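Local structure of SAM dependent methyltransferase (Agrobacterium tumefaciens, 2IGT) at residues Met22-Glu27 and Met254-Arg259; Trp190-Gln195 and Ile205-Glu210; Ala212-Gln217 and His241-Gln246; Arg218-Gly223 and Cys258-Ser263. The protein binds S-adenosylmethionine and probably transfers its methyl group to an acceptor, as S-adenosylmethionine-dependent methyltransferases do. One frame throughout, in Å; residues are numbered along the deposited sequence. Where two conformers were deposited one is given.

Contact 1 (Met22-Glu27 and Met254-Arg259); sequences MQRTGE and MLDICR
Met22 (a selenomethionine) and Asp256 are the closest backbone pair, their CA atoms 7.2 Å apart: the irregular loop 22-27 passes beside one turn of helix 247-260, and side chains span the gap. Arg24 does most of the work. Its NH2 gives Asp256 OD1, in the conformer modelled, a salt bridge of 2.7 Å on the syn side of the carboxylate but tilted out of its plane, with the two flat groups standing 77° apart. A water in the plane of the guanidinium lies between Arg24 NE and the same oxygen. The other oxygen, Asp256 OD2, accepts a weak bond from Met22 N at 3.3 Å. The guanidinium of Arg24 is covered on both faces. Over one lies Arg259, whose guanidinium stacks on it almost flat, centres 3.9 Å apart and planes at 11°; over the other sits Met22 SE, 3.6 Å above the plane. Arg259 reaches this place because its CG is anti to the backbone N (chi1 174°) and the chain runs extended, antiparallel to Arg24. Its NH1 is tied to the carbonyls of Thr290 and Arg292, while Arg24 NH2 has a second carboxylate in Glu260. These acceptors probably offset the nearness of two positive groups. Such a stacked arginine pair, one member held by carboxylates and the other by backbone carbonyls, here fastens the N-terminal loop before strand 30-39 to a helix of the methyltransferase fold.

Contact 2 (Trp190-Gln195 and Ile205-Glu210); sequences WAKENQ and IRWICE. With ACY (acetic acid), chain G.
Gln195 NE2 serves two acceptors: the carbonyl O of Leu200, and a water 3.1 Å from NE2 that in turn donates to Ile205 O at 2.7 Å. The amide thus reaches the strand backbone through solvent, while its other end meets the strand directly. Gln195 OE1 lies at the edge of the Trp207 indole and accepts a weak, bent bond from NE1 at 3.1 Å, the amide turned 62° from the ring. With CG anti to the backbone N (chi1 179°) and an extended chain, Gln195 projects straight toward this edge. The pair belongs to the beta-alpha-beta unit of strand 177-181, helix 185-198 and strand 205-208, the last being an outermost strand of the main sheet; the axes of 190-195 and 205-208 run nearly antiparallel, at 163°, 10.7 Å apart at closest. Trp207 points from the strand toward the helix and carries most of the contact. Lys192 CG sits over its five-membered ring, 3.8 Å from the centroid, in a CH-pi contact, and Lys192 CE lies over the same face. Ile205 CG2 lies on the opposite face, toward its rim, 3.6 Å above the plane. Farther along the indole, Ala191 CB approaches CZ3 to 3.3 Å, a tight fit, and His180 of strand 177-181 meets the ring at a slant. Lys192 NZ ends at an acetate, probably from the crystallisation liquor, bonding its O atom at 2.8 Å.

Contact 3 (Ala212-Gln217 and His241-Gln246); sequences AMKFIQ and HGEVWQ. With SAM (S-adenosylmethionine), chain D.
A salt bridge and a Met-aromatic contact, largely buried, join the start of helix 212-222 to the 241-246 segment beside the adenine of S-adenosylmethionine. Lys214 NZ bonds Glu243 OE2 at 2.6 Å, on the anti side of the carboxylate, the two side chains crossing at about a right angle. The lysine chain is extended up to CD and then bends (chi3 -81°), which swings NZ onto the oxygen. Glu243 OE1 is occupied too: His241 N donates to it on the syn side at 2.8 Å, so the carboxylate braces its own loop as well as the helix. One residue earlier on the helix, Met213, a selenomethionine, points SE at the edge of Trp245, 4.1 Å from CZ3 and 84° off the normal of the six-membered ring. Trp245 NE1 is anchored on Pro234 O. The cofactor's base lies alongside: Ala212 N donates to its N1 at 2.9 Å, and Trp245 CB comes within 3.7 Å of N6. Asp182 and Asp211 also bond the cofactor, the latter just before the helix and accepting from Lys214 N. Arg100 of the second subunit packs on Met213, Glu243 and Trp245. Strand 244-246 pairs antiparallel with strand 236-238 and runs directly into helix 247-260, whose Met254 lies against both Trp245 and Ala212 and whose His250 touches Met213.

Contact 4 (Arg218-Gly223 and Cys258-Ser263); sequences REERRG and CREILS
Two helix C-termini meet where Ile261, just past the end of helix 247-260, packs on Glu220 in the last turn of helix 212-222. Helix 212-222 ends in a Schellman motif: Gly223 has positive phi (77°), and its N bonds back to Glu220 O. The CA atoms of Glu220 and Ile261 are 5.8 Å apart, close enough for a methyl to touch backbone: Ile261 CG2 lies 3.6 Å from Glu220 CA and reaches on to Glu219 CB at 4.2 Å. Ile261 has CG2 anti to its carbonyl carbon (chi1 59° for CG1), which aims that methyl at the helix backbone. The carboxylate of Glu219 bends back to its own helix, where Arg222 grips it side-on, NE and NH1 both bonding OE2 at 2.9 Å, nearly in the guanidinium plane; OE1 goes to Tyr226 OH. Glu220 and Glu260 cross at a slant, Glu220 OE2 resting 3.5 Å from Glu260 CG. No hydrogen bond links the two segments. The carboxylates stay close, Glu220 OE2 being 4.2 Å from Glu260 OE1, with their planes 54° apart. Because Glu260 OE2 is salt-bridged to Arg24, part of this negative charge is balanced; the remaining proximity may still favour protonation of Glu220 slightly.

From the N terminus, contact 1 closes the longest loop, bringing the segment before strand 30-39 onto helix 247-260 across 226 residues. Contacts 2 and 3 are nested within it and follow in series: contact 2 closes the short helix-to-strand connection of the beta-alpha-beta unit before helix 212-222 begins, and contact 3 then carries the start of that helix to strand 244-246. Contact 4 starts on the same helix before contact 3 has closed, so these two cross, and it ends beside contact 1, sharing Cys258 and Arg259. Helix 212-222 therefore joins the edge strand 205-208, the cofactor pocket and helix 247-260, and contacts 1 and 4 meet at the C-terminal end of helix 247-260.

Contact 1 (Met22-Glu27 and Met254-Arg259)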
# COMPACT_ATOMS: atom_id res chain seq x y z
N MSE A 22 -30.47 5.40 17.40
CA MSE A 22 -31.76 6.05 17.56
C MSE A 22 -32.19 6.14 19.03
O MSE A 22 -31.75 5.35 19.87
CB MSE A 22 -32.82 5.33 16.72
CG MSE A 22 -33.18 3.92 17.18
SE MSE A 22 -34.53 3.09 16.04
CE MSE A 22 -33.29 2.34 14.71
N GLN A 23 -33.03 7.12 19.35
CA GLN A 23 -33.61 7.18 20.68
C GLN A 23 -34.61 6.03 20.84
O GLN A 23 -35.42 5.75 19.95
CB GLN A 23 -34.29 8.53 20.96
CG GLN A 23 -34.84 8.61 22.39
CD GLN A 23 -34.83 10.01 22.99
OE1 GLN A 23 -34.57 10.17 24.19
NE2 GLN A 23 -35.13 11.02 22.17
N ARG A 24 -34.52 5.36 21.98
CA ARG A 24 -35.38 4.24 22.28
C ARG A 24 -36.23 4.64 23.46
O ARG A 24 -35.85 5.51 24.23
CB ARG A 24 -34.53 3.01 22.61
CG ARG A 24 -33.59 2.57 21.49
CD ARG A 24 -34.35 1.83 20.42
NE ARG A 24 -33.46 1.23 19.43
CZ ARG A 24 -33.86 0.45 18.43
NH1 ARG A 24 -35.15 0.18 18.29
NH2 ARG A 24 -32.97 -0.05 17.57
N THR A 25 -37.40 4.03 23.57
CA THR A 25 -38.25 4.23 24.73
C THR A 25 -38.18 2.99 25.60
O THR A 25 -37.80 1.91 25.13
CB THR A 25 -39.72 4.51 24.34
OG1 THR A 25 -40.13 3.56 23.35
CG2 THR A 25 -39.88 5.92 23.77
N GLY A 26 -38.55 3.13 26.86
CA GLY A 26 -38.68 1.99 27.74
C GLY A 26 -37.52 1.87 28.71
O GLY A 26 -36.72 2.79 28.86
N GLU A 27 -37.45 0.72 29.36
CA GLU A 27 -36.50 0.48 30.43
C GLU A 27 -35.26 -0.23 29.94
O GLU A 27 -35.33 -1.05 29.02
CB GLU A 27 -37.17 -0.36 31.52
CG GLU A 27 -38.42 0.26 32.13
CD GLU A 27 -38.14 1.62 32.74
OE1 GLU A 27 -37.30 1.70 33.66
OE2 GLU A 27 -38.77 2.62 32.31
N MSE A 254 -23.39 0.71 14.72
CA MSE A 254 -23.34 -0.72 14.48
C MSE A 254 -24.29 -1.50 15.38
O MSE A 254 -25.09 -2.31 14.88
CB MSE A 254 -21.93 -1.30 14.61
CG MSE A 254 -22.01 -2.82 14.68
SE MSE A 254 -20.29 -3.61 14.48
CE MSE A 254 -20.13 -3.41 12.50
N LEU A 255 -24.21 -1.27 16.70
CA LEU A 255 -25.04 -2.04 17.64
C LEU A 255 -26.53 -1.76 17.43
O LEU A 255 -27.37 -2.67 17.57
CB LEU A 255 -24.62 -1.80 19.10
CG LEU A 255 -23.25 -2.37 19.47
CD1 LEU A 255 -22.96 -2.10 20.95
CD2 LEU A 255 -23.15 -3.86 19.14
N ASP A 256 -26.86 -0.51 17.10
CA ASP A 256 -28.25 -0.16 16.83
C ASP A 256 -28.79 -0.90 15.60
O ASP A 256 -29.92 -1.40 15.62
CB ASP A 256 -28.41 1.35 16.66
CG ASP A 256 -29.86 1.78 16.58
OD1 ASP A 256 -30.69 1.32 17.42
OD2 ASP A 256 -30.18 2.59 15.69
N ILE A 257 -27.98 -1.00 14.54
CA ILE A 257 -28.37 -1.77 13.36
C ILE A 257 -28.47 -3.25 13.74
O ILE A 257 -29.43 -3.93 13.34
CB ILE A 257 -27.41 -1.57 12.18
CG1 ILE A 257 -27.42 -0.11 11.68
CG2 ILE A 257 -27.78 -2.50 10.98
CD1 ILE A 257 -26.21 0.18 10.79
N CYS A 258 -27.49 -3.76 14.49
CA CYS A 258 -27.59 -5.15 14.99
C CYS A 258 -28.92 -5.40 15.67
O CYS A 258 -29.57 -6.43 15.43
CB CYS A 258 -26.44 -5.50 15.95
SG CYS A 258 -24.88 -5.72 15.15
N ARG A 259 -29.33 -4.49 16.54
CA ARG A 259 -30.63 -4.66 17.19
C ARG A 259 -31.77 -4.77 16.18
O ARG A 259 -32.66 -5.64 16.33
CB ARG A 259 -30.92 -3.52 18.16
CG ARG A 259 -32.34 -3.62 18.71
CD ARG A 259 -32.57 -2.65 19.80
NE ARG A 259 -33.94 -2.78 20.29
CZ ARG A 259 -34.44 -2.10 21.31
NH1 ARG A 259 -33.67 -1.24 21.98
NH2 ARG A 259 -35.72 -2.28 21.67
O HOH W 1 -30.91 1.19 19.93

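Contact 2 (Trp190-Gln195 and Ile205-Glu210)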
# COMPACT_ATOMS: atom_id res chain seq x y z
N TRP A 190 -8.62 -18.04 4.64
CA TRP A 190 -8.19 -18.80 5.81
C TRP A 190 -9.35 -19.52 6.49
O TRP A 190 -9.23 -20.68 6.88
CB TRP A 190 -7.56 -17.86 6.86
CG TRP A 190 -6.27 -17.24 6.45
CD1 TRP A 190 -5.39 -17.69 5.49
CD2 TRP A 190 -5.67 -16.08 7.04
NE1 TRP A 190 -4.29 -16.85 5.44
CE2 TRP A 190 -4.45 -15.85 6.37
CE3 TRP A 190 -6.07 -15.19 8.05
CZ2 TRP A 190 -3.60 -14.78 6.70
CZ3 TRP A 190 -5.23 -14.12 8.38
CH2 TRP A 190 -4.02 -13.93 7.69
N ALA A 191 -10.47 -18.81 6.66
CA ALA A 191 -11.65 -19.38 7.28
C ALA A 191 -12.17 -20.57 6.47
O ALA A 191 -12.53 -21.62 7.03
CB ALA A 191 -12.73 -18.30 7.47
N LYS A 192 -12.21 -20.41 5.15
CA LYS A 192 -12.62 -21.48 4.24
C LYS A 192 -11.70 -22.70 4.33
O LYS A 192 -12.17 -23.85 4.32
CB LYS A 192 -12.67 -20.96 2.79
CG LYS A 192 -13.86 -20.04 2.50
CD LYS A 192 -13.80 -19.54 1.06
CE LYS A 192 -14.96 -18.62 0.74
NZ LYS A 192 -14.84 -18.08 -0.64
N GLU A 193 -10.39 -22.46 4.41
CA GLU A 193 -9.44 -23.53 4.67
C GLU A 193 -9.79 -24.30 5.95
O GLU A 193 -9.72 -25.52 5.96
CB GLU A 193 -8.00 -23.00 4.76
CG GLU A 193 -7.35 -22.74 3.43
CD GLU A 193 -5.92 -22.27 3.59
OE1 GLU A 193 -5.12 -23.02 4.18
OE2 GLU A 193 -5.60 -21.14 3.13
N ASN A 194 -10.14 -23.57 7.02
CA ASN A 194 -10.59 -24.18 8.27
C ASN A 194 -11.90 -24.96 8.11
O ASN A 194 -12.05 -26.07 8.61
CB ASN A 194 -10.73 -23.11 9.37
CG ASN A 194 -9.38 -22.57 9.82
OD1 ASN A 194 -8.35 -23.22 9.63
ND2 ASN A 194 -9.39 -21.38 10.44
N GLN A 195 -12.86 -24.38 7.38
CA GLN A 195 -14.08 -25.12 7.08
C GLN A 195 -13.79 -26.49 6.41
O GLN A 195 -14.39 -27.53 6.78
CB GLN A 195 -14.99 -24.25 6.19
CG GLN A 195 -16.31 -24.95 5.77
CD GLN A 195 -17.06 -24.18 4.72
OE1 GLN A 195 -16.48 -23.37 4.00
NE2 GLN A 195 -18.37 -24.44 4.63
N ILE A 205 -22.82 -22.25 5.53
CA ILE A 205 -22.05 -21.06 5.91
C ILE A 205 -21.96 -20.16 4.68
O ILE A 205 -21.49 -20.57 3.61
CB ILE A 205 -20.65 -21.40 6.40
CG1 ILE A 205 -20.71 -22.42 7.55
CG2 ILE A 205 -19.89 -20.09 6.83
CD1 ILE A 205 -19.34 -22.84 8.04
N ARG A 206 -22.45 -18.93 4.83
CA ARG A 206 -22.38 -17.94 3.76
C ARG A 206 -21.21 -16.97 4.05
O ARG A 206 -21.20 -16.30 5.10
CB ARG A 206 -23.74 -17.23 3.63
CG ARG A 206 -23.70 -15.89 2.92
CD ARG A 206 -25.12 -15.37 2.65
NE ARG A 206 -25.75 -14.88 3.88
CZ ARG A 206 -26.75 -14.00 3.91
NH1 ARG A 206 -27.28 -13.54 2.78
NH2 ARG A 206 -27.24 -13.62 5.08
N TRP A 207 -20.24 -16.93 3.14
CA TRP A 207 -18.99 -16.17 3.34
C TRP A 207 -19.15 -14.83 2.67
O TRP A 207 -19.37 -14.77 1.45
CB TRP A 207 -17.78 -16.91 2.74
CG TRP A 207 -17.54 -18.27 3.33
CD1 TRP A 207 -17.85 -19.48 2.75
CD2 TRP A 207 -16.95 -18.57 4.60
NE1 TRP A 207 -17.49 -20.51 3.59
CE2 TRP A 207 -16.93 -19.98 4.73
CE3 TRP A 207 -16.44 -17.79 5.65
CZ2 TRP A 207 -16.43 -20.63 5.87
CZ3 TRP A 207 -15.95 -18.44 6.79
CH2 TRP A 207 -15.94 -19.85 6.89
N ILE A 208 -19.10 -13.76 3.45
CA ILE A 208 -19.38 -12.45 2.94
C ILE A 208 -18.10 -11.61 3.07
O ILE A 208 -17.63 -11.39 4.19
CB ILE A 208 -20.56 -11.75 3.72
CG1 ILE A 208 -21.89 -12.53 3.60
CG2 ILE A 208 -20.74 -10.29 3.26
CD1 ILE A 208 -22.49 -12.63 2.19
N CYS A 209 -17.56 -11.15 1.95
CA CYS A 209 -16.37 -10.31 1.98
C CYS A 209 -16.82 -8.86 1.73
O CYS A 209 -17.00 -8.42 0.59
CB CYS A 209 -15.34 -10.78 0.95
SG CYS A 209 -13.77 -9.86 1.05
N GLU A 210 -17.06 -8.15 2.83
CA GLU A 210 -17.65 -6.82 2.78
C GLU A 210 -17.31 -6.11 4.07
O GLU A 210 -16.98 -6.76 5.08
CB GLU A 210 -19.18 -6.89 2.56
CG GLU A 210 -19.84 -5.49 2.29
CD GLU A 210 -21.28 -5.54 1.75
OE1 GLU A 210 -22.03 -6.47 2.06
OE2 GLU A 210 -21.68 -4.61 1.00
C ACY G . -11.60 -16.58 -0.74
O ACY G . -12.05 -17.71 -0.51
OXT ACY G . -12.33 -15.57 -0.86
CH3 ACY G . -10.11 -16.44 -0.87
O HOH W 2 -20.02 -22.68 2.67

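Contact 3 (Ala212-Gln217 and His241-Gln246)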
# COMPACT_ATOMS: atom_id res chain seq x y z
N ALA A 212 -18.26 -4.66 7.45
CA ALA A 212 -19.25 -5.25 8.36
C ALA A 212 -20.47 -4.35 8.53
O ALA A 212 -21.60 -4.84 8.51
CB ALA A 212 -18.63 -5.59 9.71
N MSE A 213 -20.24 -3.05 8.73
CA MSE A 213 -21.37 -2.13 8.92
C MSE A 213 -22.21 -1.93 7.64
O MSE A 213 -23.44 -1.86 7.73
CB MSE A 213 -20.93 -0.78 9.53
CG MSE A 213 -22.16 -0.01 10.14
SE MSE A 213 -21.69 1.16 11.57
CE MSE A 213 -20.48 2.33 10.58
N LYS A 214 -21.55 -1.85 6.47
CA LYS A 214 -22.26 -1.76 5.20
C LYS A 214 -23.14 -3.01 5.02
O LYS A 214 -24.32 -2.90 4.65
CB LYS A 214 -21.28 -1.65 4.05
CG LYS A 214 -21.95 -1.57 2.65
CD LYS A 214 -20.93 -1.14 1.56
CE LYS A 214 -20.70 0.38 1.54
NZ LYS A 214 -19.46 0.80 0.78
N PHE A 215 -22.58 -4.18 5.32
CA PHE A 215 -23.35 -5.41 5.18
C PHE A 215 -24.59 -5.37 6.08
O PHE A 215 -25.71 -5.68 5.62
CB PHE A 215 -22.53 -6.66 5.51
CG PHE A 215 -23.36 -7.92 5.41
CD1 PHE A 215 -23.79 -8.38 4.15
CD2 PHE A 215 -23.77 -8.61 6.55
CE1 PHE A 215 -24.56 -9.54 4.04
CE2 PHE A 215 -24.55 -9.77 6.44
CZ PHE A 215 -24.95 -10.23 5.19
N ILE A 216 -24.42 -5.02 7.35
CA ILE A 216 -25.59 -5.08 8.26
C ILE A 216 -26.62 -3.99 7.96
O ILE A 216 -27.82 -4.23 8.14
CB ILE A 216 -25.24 -5.13 9.77
CG1 ILE A 216 -24.47 -3.87 10.21
CG2 ILE A 216 -24.52 -6.46 10.14
CD1 ILE A 216 -24.35 -3.73 11.73
N GLN A 217 -26.19 -2.83 7.46
CA GLN A 217 -27.18 -1.82 7.03
C GLN A 217 -27.97 -2.29 5.82
O GLN A 217 -29.19 -2.05 5.74
CB GLN A 217 -26.55 -0.43 6.75
CG GLN A 217 -27.60 0.66 6.99
CD GLN A 217 -27.19 2.08 6.62
OE1 GLN A 217 -26.04 2.35 6.24
NE2 GLN A 217 -28.13 3.00 6.75
N HIS A 241 -13.95 -1.93 0.40
CA HIS A 241 -13.77 -0.84 -0.55
C HIS A 241 -13.19 0.42 0.11
O HIS A 241 -13.52 1.54 -0.29
CB HIS A 241 -15.07 -0.58 -1.33
CG HIS A 241 -15.57 -1.79 -2.07
ND1 HIS A 241 -14.78 -2.49 -2.95
CD2 HIS A 241 -16.76 -2.43 -2.03
CE1 HIS A 241 -15.47 -3.52 -3.43
NE2 HIS A 241 -16.67 -3.50 -2.89
N GLY A 242 -12.33 0.19 1.11
CA GLY A 242 -11.56 1.25 1.79
C GLY A 242 -12.28 2.08 2.86
O GLY A 242 -11.67 2.98 3.43
N GLU A 243 -13.54 1.77 3.14
CA GLU A 243 -14.32 2.47 4.19
C GLU A 243 -13.60 2.41 5.57
O GLU A 243 -13.30 1.33 6.05
CB GLU A 243 -15.70 1.81 4.34
CG GLU A 243 -16.51 1.57 3.02
CD GLU A 243 -16.34 0.16 2.37
OE1 GLU A 243 -15.26 -0.43 2.42
OE2 GLU A 243 -17.32 -0.35 1.77
N VAL A 244 -13.35 3.55 6.19
CA VAL A 244 -12.64 3.56 7.46
C VAL A 244 -13.57 3.05 8.57
O VAL A 244 -14.71 3.49 8.67
CB VAL A 244 -12.11 4.96 7.80
CG1 VAL A 244 -11.57 5.00 9.23
CG2 VAL A 244 -11.00 5.39 6.82
N TRP A 245 -13.07 2.10 9.37
CA TRP A 245 -13.75 1.66 10.60
C TRP A 245 -12.96 2.14 11.83
O TRP A 245 -11.75 1.87 11.93
CB TRP A 245 -13.92 0.13 10.63
CG TRP A 245 -14.33 -0.36 11.99
CD1 TRP A 245 -13.49 -0.80 13.00
CD2 TRP A 245 -15.66 -0.41 12.50
NE1 TRP A 245 -14.25 -1.12 14.11
CE2 TRP A 245 -15.58 -0.88 13.84
CE3 TRP A 245 -16.93 -0.07 11.97
CZ2 TRP A 245 -16.71 -1.03 14.65
CZ3 TRP A 245 -18.06 -0.24 12.78
CH2 TRP A 245 -17.94 -0.72 14.10
N GLN A 246 -13.64 2.83 12.75
CA GLN A 246 -13.05 3.26 14.01
C GLN A 246 -14.07 2.96 15.10
O GLN A 246 -15.15 3.57 15.12
CB GLN A 246 -12.71 4.75 13.98
CG GLN A 246 -11.73 5.16 12.86
CD GLN A 246 -10.89 6.39 13.23
OE1 GLN A 246 -9.95 6.75 12.50
NE2 GLN A 246 -11.21 7.04 14.34
N SAM D . -10.95 -8.31 16.94
CA SAM D . -9.55 -8.78 17.12
C SAM D . -8.64 -7.57 17.38
O SAM D . -9.05 -6.39 17.32
OXT SAM D . -7.45 -7.75 17.69
CB SAM D . -9.08 -9.62 15.91
CG SAM D . -8.62 -8.84 14.65
SD SAM D . -9.98 -7.91 13.84
CE SAM D . -11.10 -7.42 15.13
C5' SAM D . -10.99 -9.29 13.25
C4' SAM D . -11.29 -9.22 11.77
O4' SAM D . -11.88 -7.97 11.46
C3' SAM D . -10.06 -9.29 10.84
O3' SAM D . -10.04 -10.55 10.20
C2' SAM D . -10.21 -8.14 9.84
O2' SAM D . -10.02 -8.52 8.49
C1' SAM D . -11.68 -7.75 10.08
N9 SAM D . -12.06 -6.38 9.76
C8 SAM D . -11.36 -5.21 10.00
N7 SAM D . -12.11 -4.17 9.58
C5 SAM D . -13.27 -4.64 9.06
C6 SAM D . -14.37 -4.02 8.45
N6 SAM D . -14.43 -2.70 8.32
N1 SAM D . -15.45 -4.80 8.03
C2 SAM D . -15.38 -6.17 8.15
N3 SAM D . -14.28 -6.80 8.72
C4 SAM D . -13.24 -6.04 9.16

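Contact 4 (Arg218-Gly223 and Cys258-Ser263)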
# COMPACT_ATOMS: atom_id res chain seq x y z
N ARG A 218 -27.29 -2.97 4.90
CA ARG A 218 -27.97 -3.61 3.77
C ARG A 218 -28.92 -4.73 4.21
O ARG A 218 -30.01 -4.86 3.64
CB ARG A 218 -26.96 -4.06 2.70
CG ARG A 218 -26.35 -2.81 1.99
CD ARG A 218 -25.26 -3.11 0.95
NE ARG A 218 -24.76 -1.84 0.39
CZ ARG A 218 -23.84 -1.73 -0.56
NH1 ARG A 218 -23.29 -2.83 -1.09
NH2 ARG A 218 -23.46 -0.52 -0.99
N GLU A 219 -28.49 -5.53 5.20
CA GLU A 219 -29.40 -6.53 5.83
C GLU A 219 -30.64 -5.87 6.43
O GLU A 219 -31.76 -6.34 6.26
CB GLU A 219 -28.66 -7.33 6.93
CG GLU A 219 -27.61 -8.28 6.37
CD GLU A 219 -28.24 -9.37 5.51
OE1 GLU A 219 -28.54 -10.44 6.07
OE2 GLU A 219 -28.42 -9.16 4.29
N GLU A 220 -30.43 -4.75 7.13
CA GLU A 220 -31.54 -4.02 7.71
C GLU A 220 -32.50 -3.56 6.61
O GLU A 220 -33.73 -3.70 6.75
CB GLU A 220 -31.07 -2.83 8.56
CG GLU A 220 -32.26 -2.12 9.22
CD GLU A 220 -31.90 -0.84 9.97
OE1 GLU A 220 -30.74 -0.36 9.84
OE2 GLU A 220 -32.80 -0.29 10.65
N ARG A 221 -31.95 -3.03 5.52
CA ARG A 221 -32.79 -2.60 4.40
C ARG A 221 -33.57 -3.78 3.80
O ARG A 221 -34.74 -3.63 3.42
CB ARG A 221 -31.98 -1.89 3.32
CG ARG A 221 -32.84 -1.20 2.23
CD ARG A 221 -31.99 -0.29 1.37
NE ARG A 221 -30.69 -0.91 1.07
CZ ARG A 221 -30.30 -1.37 -0.12
NH1 ARG A 221 -31.10 -1.27 -1.18
NH2 ARG A 221 -29.09 -1.91 -0.25
N ARG A 222 -32.94 -4.95 3.75
CA ARG A 222 -33.56 -6.18 3.21
C ARG A 222 -34.61 -6.77 4.18
O ARG A 222 -35.41 -7.64 3.79
CB ARG A 222 -32.48 -7.22 2.87
CG ARG A 222 -31.68 -6.86 1.62
CD ARG A 222 -30.71 -7.96 1.16
NE ARG A 222 -29.47 -7.91 1.91
CZ ARG A 222 -28.29 -7.47 1.46
NH1 ARG A 222 -27.24 -7.51 2.27
NH2 ARG A 222 -28.15 -6.99 0.22
N GLY A 223 -34.63 -6.28 5.42
CA GLY A 223 -35.56 -6.78 6.46
C GLY A 223 -35.09 -8.11 7.02
O GLY A 223 -35.87 -8.84 7.61
N CYS A 258 -27.49 -3.76 14.49
CA CYS A 258 -27.59 -5.15 14.99
C CYS A 258 -28.92 -5.40 15.67
O CYS A 258 -29.57 -6.43 15.43
CB CYS A 258 -26.44 -5.50 15.95
SG CYS A 258 -24.88 -5.72 15.15
N ARG A 259 -29.33 -4.49 16.54
CA ARG A 259 -30.63 -4.66 17.19
C ARG A 259 -31.77 -4.77 16.18
O ARG A 259 -32.66 -5.64 16.33
CB ARG A 259 -30.92 -3.52 18.16
CG ARG A 259 -32.34 -3.62 18.71
CD ARG A 259 -32.57 -2.65 19.80
NE ARG A 259 -33.94 -2.78 20.29
CZ ARG A 259 -34.44 -2.10 21.31
NH1 ARG A 259 -33.67 -1.24 21.98
NH2 ARG A 259 -35.72 -2.28 21.67
N GLU A 260 -31.74 -3.90 15.17
CA GLU A 260 -32.77 -3.90 14.11
C GLU A 260 -32.78 -5.19 13.27
O GLU A 260 -33.78 -5.50 12.65
CB GLU A 260 -32.64 -2.65 13.22
CG GLU A 260 -32.98 -1.34 13.94
CD GLU A 260 -34.36 -1.39 14.57
OE1 GLU A 260 -35.34 -1.49 13.81
OE2 GLU A 260 -34.46 -1.35 15.81
N ILE A 261 -31.70 -5.95 13.28
CA ILE A 261 -31.65 -7.23 12.57
C ILE A 261 -31.66 -8.47 13.50
O ILE A 261 -31.31 -9.57 13.07
CB ILE A 261 -30.51 -7.30 11.48
CG1 ILE A 261 -29.11 -7.07 12.09
CG2 ILE A 261 -30.78 -6.26 10.40
CD1 ILE A 261 -27.94 -7.51 11.18
N LEU A 262 -32.04 -8.28 14.76
CA LEU A 262 -32.35 -9.42 15.64
C LEU A 262 -33.76 -9.92 15.40
O LEU A 262 -34.70 -9.13 15.29
CB LEU A 262 -32.17 -9.07 17.12
CG LEU A 262 -30.72 -8.83 17.59
CD1 LEU A 262 -30.74 -8.20 18.99
CD2 LEU A 262 -29.89 -10.14 17.58
N SER A 263 -33.91 -11.24 15.33
CA SER A 263 -35.22 -11.84 15.24
C SER A 263 -36.07 -11.60 16.51
O SER A 263 -35.52 -11.34 17.57
CB SER A 263 -35.10 -13.35 14.95
OG SER A 263 -34.58 -14.04 16.10